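Local coordinates for glucose import ATP-binding protein GlcV (Sulfolobus solfataricus, PDB 1OXX) that hydrolyses ATP to drive glucose uptake as the ATP-binding subunit of the GlcSTUV ABC transporter, at residues Q146-L151 and R180-E185; T98-I103 and K119-V124; A92-L97 and I103-T108. The protein carries 1 engineered substitution. All blocks are in the same frame, centred on the assembly; numbering follows the deposited sequence.

Contact 1: residues Q146-L151 and R180-E185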
ATOM      1  N   GLN A 146      -2.510  -5.756  21.398  1.00  6.65           N
ATOM      2  CA  GLN A 146      -3.693  -5.009  20.985  1.00  5.64           C
ATOM      3  C   GLN A 146      -4.007  -5.338  19.534  1.00  6.05           C
ATOM      4  O   GLN A 146      -5.165  -5.521  19.163  1.00  7.31           O
ATOM      5  CB  GLN A 146      -3.482  -3.497  21.150  1.00  7.10           C
ATOM      6  CG  GLN A 146      -3.350  -3.039  22.596  1.00  9.17           C
ATOM      7  CD  GLN A 146      -2.745  -1.659  22.705  1.00 13.96           C
ATOM      8  OE1 GLN A 146      -2.339  -1.077  21.697  1.00 20.98           O
ATOM      9  NE2 GLN A 146      -2.678  -1.127  23.915  1.00 10.74           N
ATOM     10  N   GLN A 147      -2.967  -5.429  18.720  1.00  6.77           N
ATOM     11  CA  GLN A 147      -3.136  -5.808  17.325  1.00  8.16           C
ATOM     12  C   GLN A 147      -3.794  -7.169  17.203  1.00  5.46           C
ATOM     13  O   GLN A 147      -4.719  -7.380  16.405  1.00  7.33           O
ATOM     14  CB  GLN A 147      -1.780  -5.828  16.631  1.00 10.20           C
ATOM     15  CG  GLN A 147      -1.884  -5.936  15.133  1.00 12.84           C
ATOM     16  CD  GLN A 147      -2.051  -4.584  14.472  1.00 16.58           C
ATOM     17  OE1 GLN A 147      -1.810  -3.538  15.098  1.00 19.60           O
ATOM     18  NE2 GLN A 147      -2.441  -4.593  13.204  1.00 26.15           N
ATOM     19  N   ARG A 148      -3.313  -8.114  17.992  1.00  7.13           N
ATOM     20  CA  ARG A 148      -3.857  -9.448  17.965  1.00  7.08           C
ATOM     21  C   ARG A 148      -5.298  -9.509  18.488  1.00  5.85           C
ATOM     22  O   ARG A 148      -6.106 -10.273  17.948  1.00  6.64           O
ATOM     23  CB  ARG A 148      -2.925 -10.420  18.678  1.00  5.67           C
ATOM     24  CG  ARG A 148      -1.630 -10.621  17.928  1.00  7.77           C
ATOM     25  CD  ARG A 148      -0.595 -11.375  18.699  1.00 16.16           C
ATOM     26  NE  ARG A 148       0.597 -11.549  17.879  1.00 12.93           N
ATOM     27  CZ  ARG A 148       0.979 -12.702  17.371  1.00 12.93           C
ATOM     28  NH1 ARG A 148       0.282 -13.802  17.607  1.00 20.76           N
ATOM     29  NH2 ARG A 148       2.071 -12.754  16.620  1.00 18.39           N
ATOM     30  N   VAL A 149      -5.643  -8.714  19.501  1.00  6.24           N
ATOM     31  CA  VAL A 149      -7.025  -8.684  19.960  1.00  6.33           C
ATOM     32  C   VAL A 149      -7.929  -8.111  18.873  1.00  7.18           C
ATOM     33  O   VAL A 149      -9.019  -8.611  18.642  1.00  6.53           O
ATOM     34  CB  VAL A 149      -7.153  -7.867  21.246  1.00  7.36           C
ATOM     35  CG1 VAL A 149      -8.605  -7.684  21.630  1.00  8.59           C
ATOM     36  CG2 VAL A 149      -6.383  -8.561  22.333  1.00 10.56           C
ATOM     37  N   ALA A 150      -7.465  -7.072  18.183  1.00  5.00           N
ATOM     38  CA  ALA A 150      -8.238  -6.475  17.100  1.00  7.82           C
ATOM     39  C   ALA A 150      -8.443  -7.481  15.961  1.00  5.13           C
ATOM     40  O   ALA A 150      -9.531  -7.558  15.369  1.00  5.40           O
ATOM     41  CB  ALA A 150      -7.552  -5.212  16.581  1.00  7.70           C
ATOM     42  N   LEU A 151      -7.406  -8.254  15.645  1.00  6.14           N
ATOM     43  CA  LEU A 151      -7.541  -9.275  14.623  1.00  5.07           C
ATOM     44  C   LEU A 151      -8.490 -10.385  15.092  1.00  5.55           C
ATOM     45  O   LEU A 151      -9.318 -10.843  14.326  1.00  4.77           O
ATOM     46  CB  LEU A 151      -6.179  -9.844  14.282  1.00  7.47           C
ATOM     47  CG  LEU A 151      -6.066 -10.779  13.098  1.00 11.14           C
ATOM     48  CD1 LEU A 151      -6.626 -10.157  11.839  1.00  9.69           C
ATOM     49  CD2 LEU A 151      -4.605 -11.166  12.932  1.00 12.74           C
ATOM     50  N   ARG A 180       2.709  -8.017   9.771  1.00  8.69           N
ATOM     51  CA  ARG A 180       2.396  -8.372   8.388  1.00  7.05           C
ATOM     52  C   ARG A 180       2.459  -9.885   8.194  1.00  6.47           C
ATOM     53  O   ARG A 180       1.629 -10.474   7.491  1.00  9.20           O
ATOM     54  CB  ARG A 180       3.367  -7.702   7.417  1.00  7.08           C
ATOM     55  CG  ARG A 180       3.263  -6.192   7.359  1.00 11.61           C
ATOM     56  CD  ARG A 180       4.457  -5.512   6.697  1.00 17.37           C
ATOM     57  NE  ARG A 180       4.320  -4.060   6.711  1.00 13.80           N
ATOM     58  CZ  ARG A 180       5.282  -3.212   7.064  1.00 10.07           C
ATOM     59  NH1 ARG A 180       6.475  -3.656   7.422  1.00 17.20           N
ATOM     60  NH2 ARG A 180       5.042  -1.912   7.055  1.00 14.13           N
ATOM     61  N   ALA A 181       3.461 -10.514   8.798  1.00  8.15           N
ATOM     62  CA  ALA A 181       3.615 -11.959   8.712  1.00  9.33           C
ATOM     63  C   ALA A 181       2.414 -12.683   9.338  1.00  7.32           C
ATOM     64  O   ALA A 181       1.951 -13.689   8.819  1.00 10.54           O
ATOM     65  CB  ALA A 181       4.909 -12.387   9.365  1.00 10.21           C
ATOM     66  N   LEU A 182       1.896 -12.159  10.439  1.00  7.74           N
ATOM     67  CA  LEU A 182       0.755 -12.772  11.087  1.00  8.09           C
ATOM     68  C   LEU A 182      -0.468 -12.693  10.171  1.00  6.54           C
ATOM     69  O   LEU A 182      -1.194 -13.668  10.033  1.00  8.05           O
ATOM     70  CB  LEU A 182       0.473 -12.116  12.437  1.00  8.54           C
ATOM     71  CG  LEU A 182      -0.759 -12.649  13.165  1.00 13.05           C
ATOM     72  CD1 LEU A 182      -0.580 -14.120  13.482  1.00 19.70           C
ATOM     73  CD2 LEU A 182      -1.034 -11.854  14.442  1.00 11.27           C
ATOM     74  N   VAL A 183      -0.680 -11.547   9.541  1.00  7.77           N
ATOM     75  CA  VAL A 183      -1.828 -11.409   8.640  1.00  9.76           C
ATOM     76  C   VAL A 183      -1.707 -12.384   7.473  1.00  8.18           C
ATOM     77  O   VAL A 183      -2.700 -12.986   7.071  1.00  8.86           O
ATOM     78  CB  VAL A 183      -1.973  -9.966   8.137  1.00 11.54           C
ATOM     79  CG1 VAL A 183      -2.913  -9.905   6.940  1.00 12.05           C
ATOM     80  CG2 VAL A 183      -2.482  -9.086   9.245  1.00 12.74           C
ATOM     81  N   LYS A 184      -0.491 -12.550   6.957  1.00 11.98           N
ATOM     82  CA  LYS A 184      -0.224 -13.506   5.880  1.00 11.36           C
ATOM     83  C   LYS A 184      -0.574 -14.921   6.329  1.00 10.01           C
ATOM     84  O   LYS A 184      -1.232 -15.678   5.599  1.00 10.63           O
ATOM     85  CB  LYS A 184       1.252 -13.419   5.484  1.00 13.76           C
ATOM     86  CG  LYS A 184       1.687 -14.400   4.407  0.50  8.83           C
ATOM     87  CD  LYS A 184       3.106 -14.112   3.931  0.50 21.42           C
ATOM     88  CE  LYS A 184       3.573 -15.145   2.918  0.50 24.66           C
ATOM     89  NZ  LYS A 184       4.899 -14.800   2.334  0.50 36.47           N
ATOM     90  N   GLU A 185      -0.151 -15.281   7.540  1.00  9.55           N
ATOM     91  CA  GLU A 185      -0.425 -16.606   8.088  1.00 10.27           C
ATOM     92  C   GLU A 185      -1.921 -16.849   8.242  1.00 12.06           C
ATOM     93  O   GLU A 185      -2.433 -17.908   7.880  1.00 10.36           O
ATOM     94  CB  GLU A 185       0.281 -16.766   9.438  1.00 16.64           C
TER
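R148 gives NH1 in a hydrogen bond to the backbone O of L128, and while its polar end is committed there, the flat of its guanidinium lies against L182. A single methyl does the touching: L182 CD2 stands 3.6 Å above the guanidinium plane, over its centre, and comes within 3.7 Å of R148 CZ. Nearer the backbone the same methyl reaches R148 CG, also at 3.7 Å. The arginine stem is extended from CG to NE, and the last torsion (chi4 -109°) turns the guanidinium so that its face and CG look at the same methyl. L182 reaches across with CG anti to its backbone N (chi1 177°). One turn on along the helix, L151 adds a second surface: its CD2 lies 3.9 Å from L182 CD2, the two side chains running antiparallel alongside each other.

Helix 143-155, which starts within the ABC signature sequence, belongs to the helical subdomain as in other ABC-ATPases; helix 176-190 follows strand 161-165 of the nucleotide-binding core, so the contact probably lies where the two subdomains meet. The CA atoms of L151 and V183 are 8.5 Å apart; at this spacing the backbones do not touch, and side chains span the interval. Just beside it, Q147 NE2 bonds to the backbone O of P167, the neighbour of E166, an inferred ATP-binding residue.

No hydrogen bond crosses between the two segments. A guanidinium is poorly hydrated over its faces, so its face can accept a leucine methyl while an N-H remains available to a carbonyl.

Contact 2: residues T98-I103 and K119-V124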
ATOM      1  N   THR A  98     -12.694  -5.906  28.627  1.00  4.06           N
ATOM      2  CA  THR A  98     -11.472  -6.674  28.632  1.00  3.85           C
ATOM      3  C   THR A  98     -11.217  -7.202  27.225  1.00  2.95           C
ATOM      4  O   THR A  98     -12.070  -7.098  26.336  1.00  4.31           O
ATOM      5  CB  THR A  98     -11.572  -7.879  29.559  1.00  3.52           C
ATOM      6  OG1 THR A  98     -12.663  -8.715  29.124  1.00  5.23           O
ATOM      7  CG2 THR A  98     -11.898  -7.473  30.982  1.00  5.45           C
ATOM      8  N   ALA A  99     -10.060  -7.806  27.011  1.00  2.14           N
ATOM      9  CA  ALA A  99      -9.776  -8.410  25.720  1.00  3.37           C
ATOM     10  C   ALA A  99     -10.863  -9.444  25.385  1.00  3.06           C
ATOM     11  O   ALA A  99     -11.357  -9.487  24.264  1.00  4.43           O
ATOM     12  CB  ALA A  99      -8.382  -9.025  25.724  1.00  4.06           C
ATOM     13  N   PHE A 100     -11.240 -10.286  26.345  1.00  3.18           N
ATOM     14  CA  PHE A 100     -12.288 -11.271  26.116  1.00  5.01           C
ATOM     15  C   PHE A 100     -13.564 -10.580  25.663  1.00  4.52           C
ATOM     16  O   PHE A 100     -14.187 -10.989  24.717  1.00  4.16           O
ATOM     17  CB  PHE A 100     -12.604 -12.061  27.402  1.00  5.35           C
ATOM     18  CG  PHE A 100     -13.696 -13.090  27.236  1.00  4.99           C
ATOM     19  CD1 PHE A 100     -13.398 -14.373  26.875  1.00  5.92           C
ATOM     20  CD2 PHE A 100     -15.021 -12.743  27.367  1.00  4.85           C
ATOM     21  CE1 PHE A 100     -14.395 -15.313  26.704  1.00  9.89           C
ATOM     22  CE2 PHE A 100     -16.015 -13.678  27.198  1.00  4.91           C
ATOM     23  CZ  PHE A 100     -15.698 -14.961  26.860  1.00  7.69           C
ATOM     24  N   GLU A 101     -13.976  -9.554  26.393  1.00  4.25           N
ATOM     25  CA  GLU A 101     -15.202  -8.855  26.100  1.00  5.94           C
ATOM     26  C   GLU A 101     -15.150  -8.187  24.734  1.00  3.01           C
ATOM     27  O   GLU A 101     -16.152  -8.133  24.000  1.00  6.96           O
ATOM     28  CB  GLU A 101     -15.457  -7.818  27.202  1.00  5.39           C
ATOM     29  CG  GLU A 101     -15.853  -8.421  28.540  1.00  7.49           C
ATOM     30  CD  GLU A 101     -16.083  -7.385  29.629  1.00 10.18           C
ATOM     31  OE1 GLU A 101     -15.217  -6.516  29.858  1.00  6.72           O
ATOM     32  OE2 GLU A 101     -17.158  -7.456  30.282  1.00 19.19           O
ATOM     33  N   ASN A 102     -13.976  -7.678  24.363  1.00  3.55           N
ATOM     34  CA  ASN A 102     -13.812  -7.063  23.055  1.00  5.35           C
ATOM     35  C   ASN A 102     -13.985  -8.093  21.942  1.00  4.14           C
ATOM     36  O   ASN A 102     -14.612  -7.816  20.923  1.00  5.88           O
ATOM     37  CB  ASN A 102     -12.435  -6.410  22.935  1.00  3.73           C
ATOM     38  CG  ASN A 102     -12.460  -4.948  23.280  1.00  7.73           C
ATOM     39  OD1 ASN A 102     -12.886  -4.113  22.466  1.00 12.15           O
ATOM     40  ND2 ASN A 102     -12.014  -4.611  24.490  1.00  4.38           N
ATOM     41  N   ILE A 103     -13.412  -9.277  22.124  1.00  5.10           N
ATOM     42  CA  ILE A 103     -13.489 -10.323  21.117  1.00  3.93           C
ATOM     43  C   ILE A 103     -14.893 -10.934  21.050  1.00  7.36           C
ATOM     44  O   ILE A 103     -15.367 -11.303  19.970  1.00  7.84           O
ATOM     45  CB  ILE A 103     -12.419 -11.382  21.372  1.00  5.86           C
ATOM     46  CG1 ILE A 103     -11.019 -10.757  21.308  1.00  6.05           C
ATOM     47  CG2 ILE A 103     -12.542 -12.532  20.369  1.00  4.99           C
ATOM     48  CD1 ILE A 103      -9.895 -11.693  21.832  1.00  7.52           C
ATOM     49  N   LYS A 119     -16.215 -20.617  24.209  1.00  7.10           N
ATOM     50  CA  LYS A 119     -15.394 -21.561  23.477  1.00  8.74           C
ATOM     51  C   LYS A 119     -14.826 -20.930  22.211  1.00  7.50           C
ATOM     52  O   LYS A 119     -13.648 -21.102  21.878  1.00  8.99           O
ATOM     53  CB  LYS A 119     -16.193 -22.840  23.194  1.00 10.63           C
ATOM     54  CG  LYS A 119     -16.434 -23.655  24.457  1.00 19.74           C
ATOM     55  CD  LYS A 119     -17.239 -24.920  24.197  1.00 27.44           C
ATOM     56  CE  LYS A 119     -17.594 -25.631  25.503  1.00 23.44           C
ATOM     57  NZ  LYS A 119     -18.388 -26.861  25.237  1.00 27.84           N
ATOM     58  N   ARG A 120     -15.638 -20.142  21.523  1.00  5.27           N
ATOM     59  CA  ARG A 120     -15.184 -19.524  20.286  1.00  4.61           C
ATOM     60  C   ARG A 120     -14.121 -18.461  20.542  1.00  5.41           C
ATOM     61  O   ARG A 120     -13.086 -18.406  19.868  1.00  7.01           O
ATOM     62  CB  ARG A 120     -16.355 -18.914  19.517  1.00  7.54           C
ATOM     63  CG  ARG A 120     -15.951 -18.225  18.229  1.00  8.21           C
ATOM     64  CD  ARG A 120     -15.231 -19.136  17.253  1.00  8.14           C
ATOM     65  NE  ARG A 120     -14.850 -18.412  16.051  1.00  8.53           N
ATOM     66  CZ  ARG A 120     -13.920 -18.803  15.183  1.00 11.26           C
ATOM     67  NH1 ARG A 120     -13.261 -19.940  15.364  1.00 13.50           N
ATOM     68  NH2 ARG A 120     -13.652 -18.042  14.125  1.00 12.71           N
ATOM     69  N   VAL A 121     -14.378 -17.602  21.517  1.00  6.14           N
ATOM     70  CA  VAL A 121     -13.415 -16.577  21.856  1.00  5.01           C
ATOM     71  C   VAL A 121     -12.093 -17.208  22.298  1.00  6.37           C
ATOM     72  O   VAL A 121     -11.024 -16.785  21.869  1.00  6.28           O
ATOM     73  CB  VAL A 121     -13.955 -15.671  22.972  1.00  4.76           C
ATOM     74  CG1 VAL A 121     -12.852 -14.728  23.500  1.00  5.55           C
ATOM     75  CG2 VAL A 121     -15.166 -14.895  22.451  1.00  6.45           C
ATOM     76  N   GLU A 122     -12.161 -18.222  23.153  1.00  6.49           N
ATOM     77  CA  GLU A 122     -10.934 -18.876  23.617  1.00  6.08           C
ATOM     78  C   GLU A 122     -10.169 -19.544  22.490  1.00  8.28           C
ATOM     79  O   GLU A 122      -8.936 -19.516  22.482  1.00  8.21           O
ATOM     80  CB  GLU A 122     -11.210 -19.850  24.750  1.00  7.05           C
ATOM     81  CG  GLU A 122     -11.513 -19.125  26.047  1.00  9.59           C
ATOM     82  CD  GLU A 122     -11.487 -20.035  27.255  1.00 15.63           C
ATOM     83  OE1 GLU A 122     -12.351 -19.862  28.130  1.00 17.74           O
ATOM     84  OE2 GLU A 122     -10.576 -20.906  27.332  1.00 17.21           O
ATOM     85  N   GLU A 123     -10.898 -20.138  21.546  1.00  5.47           N
ATOM     86  CA  GLU A 123     -10.280 -20.836  20.426  1.00  6.89           C
ATOM     87  C   GLU A 123      -9.491 -19.846  19.569  1.00  6.18           C
ATOM     88  O   GLU A 123      -8.313 -20.073  19.215  1.00  7.96           O
ATOM     89  CB  GLU A 123     -11.375 -21.541  19.612  1.00 10.55           C
ATOM     90  CG  GLU A 123     -10.989 -22.082  18.256  1.00 20.88           C
ATOM     91  CD  GLU A 123     -12.182 -22.706  17.545  1.00 25.29           C
ATOM     92  OE1 GLU A 123     -13.241 -22.040  17.435  1.00 19.83           O
ATOM     93  OE2 GLU A 123     -12.071 -23.869  17.109  1.00 43.06           O
ATOM     94  N   VAL A 124     -10.121 -18.731  19.233  1.00  6.00           N
ATOM     95  CA  VAL A 124      -9.467 -17.734  18.419  1.00  6.69           C
ATOM     96  C   VAL A 124      -8.302 -17.105  19.187  1.00  7.53           C
ATOM     97  O   VAL A 124      -7.245 -16.847  18.641  1.00  7.49           O
ATOM     98  CB  VAL A 124     -10.478 -16.667  17.962  1.00  8.65           C
ATOM     99  CG1 VAL A 124      -9.805 -15.590  17.177  1.00 10.31           C
ATOM    100  CG2 VAL A 124     -11.582 -17.335  17.153  1.00 12.69           C
TER
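Both F100 and V121 send a carbon out anti to the backbone N: F100 CG (chi1 179°) and V121 CG1 (chi1 171°), and these two branches bring the ring and the methyl together between their helices. This is packing of helix 99-104 on helix 114-127 inside what is, as in other ABC-ATPases, the helical subdomain, and the first of these helices starts with a capping box. V121 CG1 meets the ring obliquely, 3.4 Å from F100 CD1, a snug fit with the long axes of the two side chains roughly perpendicular. From the following turn, I103 CG2 closes on the same methyl at 3.8 Å, so V121 is held between aromatic and aliphatic neighbours, in a buried setting to which helix 143-155 adds V149 and A152 against I103. With an alanine in place of F100, V121 CG1 would probably lose its aromatic cover, opening a gap between the helices.

At the helix start, E101 N donates to T98 OG1 (3.1 Å), and T98 N returns a bond to E101 OE1 (2.9 Å), completing the box. T98 O is gripped twice by N102, through its backbone N and, from above the carbonyl plane, through ND2 at 3.1 Å.

Contact 3: residues A92-L97 and I103-T108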
ATOM      1  N   ALA A  92     -11.073   1.258  17.015  1.00 13.11           N
ATOM      2  CA  ALA A  92     -10.260   0.867  18.156  1.00 10.06           C
ATOM      3  C   ALA A  92     -10.930  -0.181  19.036  1.00 10.26           C
ATOM      4  O   ALA A  92     -12.095  -0.517  18.876  1.00 10.81           O
ATOM      5  CB  ALA A  92      -9.924   2.089  18.978  1.00 21.35           C
ATOM      6  N   LEU A  93     -10.160  -0.709  19.969  1.00 12.45           N
ATOM      7  CA  LEU A  93     -10.738  -1.604  20.954  1.00  9.00           C
ATOM      8  C   LEU A  93     -11.531  -0.763  21.954  1.00 10.46           C
ATOM      9  O   LEU A  93     -11.228   0.410  22.161  1.00 11.94           O
ATOM     10  CB  LEU A  93      -9.639  -2.380  21.684  1.00  8.83           C
ATOM     11  CG  LEU A  93      -8.745  -3.263  20.820  1.00 13.37           C
ATOM     12  CD1 LEU A  93      -7.633  -3.872  21.659  1.00 10.87           C
ATOM     13  CD2 LEU A  93      -9.583  -4.346  20.169  1.00 14.63           C
ATOM     14  N   TYR A  94     -12.561  -1.336  22.573  1.00  6.75           N
ATOM     15  CA  TYR A  94     -13.327  -0.622  23.582  1.00  9.51           C
ATOM     16  C   TYR A  94     -12.477  -0.602  24.841  1.00  6.82           C
ATOM     17  O   TYR A  94     -12.128  -1.657  25.370  1.00  8.81           O
ATOM     18  CB  TYR A  94     -14.647  -1.329  23.877  1.00 13.65           C
ATOM     19  CG  TYR A  94     -15.718  -1.110  22.841  1.00 23.92           C
ATOM     20  CD1 TYR A  94     -15.935  -2.042  21.841  1.00 23.18           C
ATOM     21  CD2 TYR A  94     -16.516   0.027  22.868  1.00 35.47           C
ATOM     22  CE1 TYR A  94     -16.929  -1.851  20.889  1.00 29.34           C
ATOM     23  CE2 TYR A  94     -17.507   0.231  21.923  1.00 26.49           C
ATOM     24  CZ  TYR A  94     -17.713  -0.714  20.940  1.00 26.15           C
ATOM     25  OH  TYR A  94     -18.700  -0.511  19.999  1.00 24.53           O
ATOM     26  N   PRO A  95     -12.130   0.583  25.318  1.00  4.98           N
ATOM     27  CA  PRO A  95     -11.193   0.707  26.431  1.00  6.95           C
ATOM     28  C   PRO A  95     -11.678   0.111  27.744  1.00  7.46           C
ATOM     29  O   PRO A  95     -10.830  -0.274  28.556  1.00  5.01           O
ATOM     30  CB  PRO A  95     -10.998   2.226  26.547  1.00  9.18           C
ATOM     31  CG  PRO A  95     -12.242   2.791  25.936  1.00 12.24           C
ATOM     32  CD  PRO A  95     -12.557   1.902  24.800  1.00  6.34           C
ATOM     33  N   ASN A  96     -12.990   0.065  27.973  1.00  3.81           N
ATOM     34  CA  ASN A  96     -13.519  -0.471  29.220  1.00  5.93           C
ATOM     35  C   ASN A  96     -14.139  -1.856  29.094  1.00  9.22           C
ATOM     36  O   ASN A  96     -14.987  -2.258  29.903  1.00  9.40           O
ATOM     37  CB  ASN A  96     -14.520   0.478  29.851  1.00  6.12           C
ATOM     38  CG  ASN A  96     -14.680   0.216  31.323  1.00 11.71           C
ATOM     39  OD1 ASN A  96     -13.750  -0.282  31.974  1.00  9.96           O
ATOM     40  ND2 ASN A  96     -15.855   0.530  31.867  1.00  8.54           N
ATOM     41  N   LEU A  97     -13.709  -2.581  28.075  1.00  6.13           N
ATOM     42  CA  LEU A  97     -14.054  -3.993  27.938  1.00  5.41           C
ATOM     43  C   LEU A  97     -12.722  -4.742  27.988  1.00  4.35           C
ATOM     44  O   LEU A  97     -11.715  -4.265  27.456  1.00  4.57           O
ATOM     45  CB  LEU A  97     -14.783  -4.281  26.617  1.00  6.00           C
ATOM     46  CG  LEU A  97     -16.249  -3.841  26.455  1.00  9.47           C
ATOM     47  CD1 LEU A  97     -16.805  -4.400  25.149  1.00  9.30           C
ATOM     48  CD2 LEU A  97     -17.112  -4.235  27.649  1.00 19.61           C
ATOM     49  N   ILE A 103     -13.412  -9.277  22.124  1.00  5.10           N
ATOM     50  CA  ILE A 103     -13.489 -10.323  21.117  1.00  3.93           C
ATOM     51  C   ILE A 103     -14.893 -10.934  21.050  1.00  7.36           C
ATOM     52  O   ILE A 103     -15.367 -11.303  19.970  1.00  7.84           O
ATOM     53  CB  ILE A 103     -12.419 -11.382  21.372  1.00  5.86           C
ATOM     54  CG1 ILE A 103     -11.019 -10.757  21.308  1.00  6.05           C
ATOM     55  CG2 ILE A 103     -12.542 -12.532  20.369  1.00  4.99           C
ATOM     56  CD1 ILE A 103      -9.895 -11.693  21.832  1.00  7.52           C
ATOM     57  N   ALA A 104     -15.571 -11.004  22.185  1.00  5.25           N
ATOM     58  CA  ALA A 104     -16.909 -11.578  22.243  1.00  5.02           C
ATOM     59  C   ALA A 104     -17.978 -10.654  21.689  1.00  6.11           C
ATOM     60  O   ALA A 104     -19.063 -11.102  21.299  1.00  8.69           O
ATOM     61  CB  ALA A 104     -17.252 -11.911  23.657  1.00  7.07           C
ATOM     62  N   PHE A 105     -17.704  -9.361  21.677  1.00  7.54           N
ATOM     63  CA  PHE A 105     -18.709  -8.378  21.299  1.00  8.80           C
ATOM     64  C   PHE A 105     -19.470  -8.695  20.005  1.00  6.14           C
ATOM     65  O   PHE A 105     -20.694  -8.609  19.989  1.00  9.71           O
ATOM     66  CB  PHE A 105     -18.077  -6.984  21.226  1.00 11.43           C
ATOM     67  CG  PHE A 105     -19.089  -5.877  21.128  1.00 19.16           C
ATOM     68  CD1 PHE A 105     -19.839  -5.512  22.231  1.00 21.38           C
ATOM     69  CD2 PHE A 105     -19.300  -5.230  19.934  1.00 21.61           C
ATOM     70  CE1 PHE A 105     -20.777  -4.499  22.141  1.00 31.86           C
ATOM     71  CE2 PHE A 105     -20.236  -4.216  19.838  1.00 23.96           C
ATOM     72  CZ  PHE A 105     -20.971  -3.854  20.947  1.00 26.81           C
ATOM     73  N   PRO A 106     -18.781  -9.056  18.927  1.00  6.07           N
ATOM     74  CA  PRO A 106     -19.493  -9.330  17.672  1.00  8.16           C
ATOM     75  C   PRO A 106     -20.438 -10.517  17.758  1.00  7.43           C
ATOM     76  O   PRO A 106     -21.287 -10.668  16.881  1.00 10.61           O
ATOM     77  CB  PRO A 106     -18.360  -9.621  16.685  1.00 10.30           C
ATOM     78  CG  PRO A 106     -17.152  -8.931  17.277  1.00  9.11           C
ATOM     79  CD  PRO A 106     -17.321  -9.148  18.765  1.00  6.82           C
ATOM     80  N   LEU A 107     -20.301 -11.346  18.784  1.00  8.43           N
ATOM     81  CA  LEU A 107     -21.127 -12.546  18.913  1.00  6.50           C
ATOM     82  C   LEU A 107     -22.411 -12.328  19.705  1.00 13.37           C
ATOM     83  O   LEU A 107     -23.210 -13.249  19.843  1.00 12.60           O
ATOM     84  CB  LEU A 107     -20.334 -13.647  19.601  1.00  8.28           C
ATOM     85  CG  LEU A 107     -19.019 -14.084  18.942  1.00  6.19           C
ATOM     86  CD1 LEU A 107     -18.379 -15.232  19.698  1.00  8.19           C
ATOM     87  CD2 LEU A 107     -19.281 -14.478  17.513  1.00  7.35           C
ATOM     88  N   THR A 108     -22.597 -11.114  20.201  1.00 11.03           N
ATOM     89  CA  THR A 108     -23.711 -10.782  21.091  1.00 17.14           C
ATOM     90  C   THR A 108     -25.069 -11.247  20.588  1.00 18.20           C
ATOM     91  O   THR A 108     -25.861 -11.806  21.352  1.00 17.11           O
ATOM     92  CB  THR A 108     -23.746  -9.272  21.314  1.00 19.43           C
ATOM     93  OG1 THR A 108     -22.530  -8.847  21.932  1.00 19.91           O
ATOM     94  CG2 THR A 108     -24.828  -8.901  22.321  1.00 22.33           C
TER
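Y94 and F105 make the aromatic part of this contact, an edge-to-face pair that ties a type I beta turn, Y94 to L97, to the C-terminal part of the helix 99-104 region. The turn belongs to the loop that follows strand 84-88 in the ABC-ATPase domain, so chain entering the helix packs on chain further along. The tyrosine directs its edge at one face of the phenylalanine, with ring centroids 5.2 Å apart and planes inclined at 51°, well short of perpendicular. Y94 CE1 stands above the F105 ring, offset toward its rim, and Y94 OH lies 4.0 Å from F105 CE2. F105 carries CG anti to its backbone N (chi1 -168°), which swings the ring out to the turn.

The aliphatic part is lighter. L97, closing the turn, brings CD1 obliquely to the same ring, 4.4 Å from F105 CD1, a loose touch. Both aromatic residues are exposed, and the pair lies at the protein surface.

Polar bonds run within each segment, none between them. L97 N reaches back to Y94 O at 3.3 Å, the long closing bond of the turn. In the 103-108 segment the chain has 3-10 character around F105-L107, and F105 O takes two bonds from T108: one from its backbone N at 3.2 Å, the other from OG1 at 2.7 Å, the hydroxyl tilted slightly out of the carbonyl plane.

Helix 99-104 serves both contact 2 and contact 3, whose centres are 9 Å apart and which share I103: its CB points toward the 119-124 segment and away from the 92-97 loop. A probable hydrogen bond of 2.8 Å from Y94 N to N102 OD1 fastens that loop to the helix. Contact 1 lies about 15 Å from contact 2 and 17 Å from contact 3, centre to centre. Through V149, whose CG1 is 3.9 Å from I103 CG1 and 3.8 Å from L93 CD2, helix 143-155 touches the segments of both. All lie away from the inferred ATP-binding residues, but one of these, Q89, is probably the Q-loop glutamine, which the 92-97 loop continues into the helical subdomain.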